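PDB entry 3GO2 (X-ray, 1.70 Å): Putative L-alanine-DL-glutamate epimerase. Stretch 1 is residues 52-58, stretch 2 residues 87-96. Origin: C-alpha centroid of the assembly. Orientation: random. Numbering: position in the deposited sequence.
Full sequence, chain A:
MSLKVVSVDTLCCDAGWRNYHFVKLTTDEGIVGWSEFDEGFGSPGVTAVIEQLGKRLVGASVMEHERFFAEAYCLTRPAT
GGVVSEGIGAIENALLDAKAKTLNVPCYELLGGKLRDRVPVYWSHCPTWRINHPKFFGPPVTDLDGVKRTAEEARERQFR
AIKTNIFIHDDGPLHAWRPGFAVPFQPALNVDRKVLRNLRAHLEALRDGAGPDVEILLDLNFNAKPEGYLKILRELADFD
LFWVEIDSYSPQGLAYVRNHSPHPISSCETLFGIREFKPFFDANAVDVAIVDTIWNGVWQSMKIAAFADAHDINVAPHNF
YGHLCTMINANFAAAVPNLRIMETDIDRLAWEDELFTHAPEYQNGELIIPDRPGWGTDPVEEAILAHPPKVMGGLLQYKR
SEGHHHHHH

Stretch 1, residues 52-58: QLGKRLV
Stretch 2 87-96: GIGAIENALL

Two helices pack here mainly through apolar side chains, with one contact to the backbone of Gly-54; no hydrogen bond crosses between them. Residues 52-57 form the end of one helix and 87-96 lie within another, their N-to-C directions 42° apart (signed crossing angle -42°) and their axes 10.5 Å apart at closest approach. The register is fixed by two CA-CA distances: Leu-53 to Ile-88, 7.6 Å, and Gly-54 to Ile-91, 7.5 Å. The contact buries 241 Å², both sides summed.

Gln-52 (chi1 and chi2 both m) makes no contact, its end leading away from the second helix. Leu-53, buried, rotamer m,t, points toward it and meets two residues: its CD1 lies 3.4 Å from Ile-88 CG1, the tightest approach, and its CB lies 3.7 Å from Ile-91 CD1. Gly-54 is buried and presents its backbone: its N is 3.9 Å from Ile-91 CD1. A CB there would point sideways, so this contact does not itself demand a glycine. Lys-55 (m,t,t, chi4 -140°) and Arg-56 (m,m,m) are exposed and out of reach, which suits their charged ends. Leu-57, buried one turn after Leu-53, points toward the second helix, adopts t,p and places CD2 3.7 Å from Ile-91 CG2 and 4.0 Å from Leu-95 CD2. Val-58, at phi/psi -58/131, is the first residue to leave helical values.

Across the interface, Ile-88, Ile-91 and Leu-95 are buried and m,t; these branched aliphatic chains suit a contact offering no polar partner. Ile-91 is central, touching Leu-53, Gly-54 and Leu-57; Ile-88 points sideways, while Ile-91 and Leu-95 point toward stretch 1. The second helix is regular, with Ile-91 N to Gly-87 O at 3.1 Å and Leu-95 N to Ile-91 O at 2.9 Å as i to i-4 hydrogen bonds.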

# COMPACT_ATOMS: atom_id res chain seq x y z
N GLN A 52 -39.21 -13.43 -15.63
CA GLN A 52 -38.35 -14.52 -16.15
C GLN A 52 -37.87 -15.43 -15.03
O GLN A 52 -37.96 -16.66 -15.12
CB GLN A 52 -37.13 -13.94 -16.86
CG GLN A 52 -37.47 -13.34 -18.16
CD GLN A 52 -37.95 -14.41 -19.11
OE1 GLN A 52 -37.17 -15.24 -19.54
NE2 GLN A 52 -39.25 -14.43 -19.40
N LEU A 53 -37.33 -14.85 -13.97
CA LEU A 53 -36.83 -15.64 -12.85
C LEU A 53 -37.90 -16.43 -12.12
O LEU A 53 -37.66 -17.57 -11.68
CB LEU A 53 -36.06 -14.76 -11.86
CG LEU A 53 -34.71 -14.31 -12.38
CD1 LEU A 53 -34.05 -13.35 -11.39
CD2 LEU A 53 -33.79 -15.52 -12.64
N GLY A 54 -39.10 -15.86 -11.99
CA GLY A 54 -40.19 -16.54 -11.32
C GLY A 54 -40.61 -17.81 -12.03
O GLY A 54 -41.03 -18.78 -11.39
N LYS A 55 -40.49 -17.83 -13.35
CA LYS A 55 -40.77 -19.05 -14.12
C LYS A 55 -39.88 -20.20 -13.74
O LYS A 55 -40.29 -21.36 -13.81
CB LYS A 55 -40.64 -18.79 -15.62
CG LYS A 55 -41.64 -17.83 -16.14
CD LYS A 55 -41.40 -17.53 -17.60
CE LYS A 55 -42.53 -16.72 -18.16
NZ LYS A 55 -42.88 -17.18 -19.55
N ARG A 56 -38.64 -19.90 -13.35
CA ARG A 56 -37.68 -20.93 -12.97
C ARG A 56 -37.94 -21.44 -11.55
O ARG A 56 -37.59 -22.57 -11.20
CB ARG A 56 -36.25 -20.37 -13.06
CG ARG A 56 -35.92 -19.67 -14.36
CD ARG A 56 -35.76 -20.65 -15.49
NE ARG A 56 -34.77 -21.66 -15.13
CZ ARG A 56 -33.56 -21.78 -15.69
NH1 ARG A 56 -33.17 -20.96 -16.67
NH2 ARG A 56 -32.74 -22.74 -15.27
N LEU A 57 -38.56 -20.60 -10.73
CA LEU A 57 -38.82 -20.91 -9.34
C LEU A 57 -40.00 -21.89 -9.17
O LEU A 57 -40.00 -22.71 -8.26
CB LEU A 57 -39.05 -19.59 -8.58
CG LEU A 57 -39.28 -19.75 -7.07
CD1 LEU A 57 -38.15 -20.54 -6.32
CD2 LEU A 57 -39.54 -18.41 -6.40
N VAL A 58 -41.00 -21.81 -10.05
CA VAL A 58 -42.20 -22.64 -9.92
C VAL A 58 -41.77 -24.09 -9.92
O VAL A 58 -40.95 -24.50 -10.76
CB VAL A 58 -43.22 -22.39 -11.07
CG1 VAL A 58 -44.30 -23.45 -11.07
CG2 VAL A 58 -43.83 -20.97 -10.92
N GLY A 87 -34.51 -7.66 -9.04
CA GLY A 87 -35.54 -8.67 -9.27
C GLY A 87 -35.34 -9.86 -8.36
O GLY A 87 -36.29 -10.40 -7.79
N ILE A 88 -34.08 -10.28 -8.22
CA ILE A 88 -33.73 -11.39 -7.35
C ILE A 88 -34.11 -11.07 -5.89
O ILE A 88 -34.69 -11.91 -5.19
CB ILE A 88 -32.23 -11.71 -7.48
CG1 ILE A 88 -31.95 -12.28 -8.88
CG2 ILE A 88 -31.79 -12.68 -6.39
CD1 ILE A 88 -30.46 -12.48 -9.17
N GLY A 89 -33.82 -9.84 -5.46
CA GLY A 89 -34.13 -9.39 -4.09
C GLY A 89 -35.61 -9.40 -3.80
O GLY A 89 -36.06 -9.77 -2.71
N ALA A 90 -36.39 -8.95 -4.78
CA ALA A 90 -37.85 -8.92 -4.62
C ALA A 90 -38.43 -10.33 -4.47
O ALA A 90 -39.35 -10.59 -3.65
CB ALA A 90 -38.48 -8.22 -5.82
N ILE A 91 -37.90 -11.26 -5.26
CA ILE A 91 -38.34 -12.65 -5.13
C ILE A 91 -37.91 -13.23 -3.78
O ILE A 91 -38.69 -13.91 -3.14
CB ILE A 91 -37.86 -13.51 -6.30
CG1 ILE A 91 -38.51 -13.01 -7.59
CG2 ILE A 91 -38.16 -15.00 -6.03
CD1 ILE A 91 -37.98 -13.74 -8.87
N GLU A 92 -36.68 -12.95 -3.36
CA GLU A 92 -36.20 -13.37 -2.06
C GLU A 92 -37.13 -12.92 -0.96
O GLU A 92 -37.46 -13.68 -0.06
CB GLU A 92 -34.78 -12.85 -1.81
CG GLU A 92 -34.28 -13.17 -0.40
CD GLU A 92 -32.80 -13.00 -0.25
OE1 GLU A 92 -32.37 -12.04 0.42
OE2 GLU A 92 -32.09 -13.86 -0.79
N ASN A 93 -37.56 -11.67 -1.03
CA ASN A 93 -38.38 -11.13 0.02
C ASN A 93 -39.77 -11.77 0.04
O ASN A 93 -40.34 -11.93 1.10
CB ASN A 93 -38.42 -9.62 -0.04
CG ASN A 93 -37.16 -9.01 0.46
OD1 ASN A 93 -36.44 -9.63 1.26
ND2 ASN A 93 -36.89 -7.76 0.05
N ALA A 94 -40.28 -12.20 -1.11
CA ALA A 94 -41.57 -12.90 -1.16
C ALA A 94 -41.40 -14.32 -0.64
O ALA A 94 -42.27 -14.83 0.06
CB ALA A 94 -42.16 -12.89 -2.59
N LEU A 95 -40.26 -14.94 -0.95
CA LEU A 95 -39.93 -16.28 -0.43
C LEU A 95 -39.86 -16.24 1.10
O LEU A 95 -40.38 -17.13 1.78
CB LEU A 95 -38.63 -16.80 -1.03
CG LEU A 95 -38.65 -17.38 -2.43
CD1 LEU A 95 -37.24 -17.55 -3.01
CD2 LEU A 95 -39.35 -18.74 -2.40
N LEU A 96 -39.21 -15.22 1.65
CA LEU A 96 -39.09 -15.14 3.11
C LEU A 96 -40.46 -15.00 3.76
O LEU A 96 -40.75 -15.68 4.76
CB LEU A 96 -38.19 -13.98 3.52
CG LEU A 96 -36.70 -14.14 3.21
CD1 LEU A 96 -36.02 -12.77 3.37
CD2 LEU A 96 -36.05 -15.23 4.11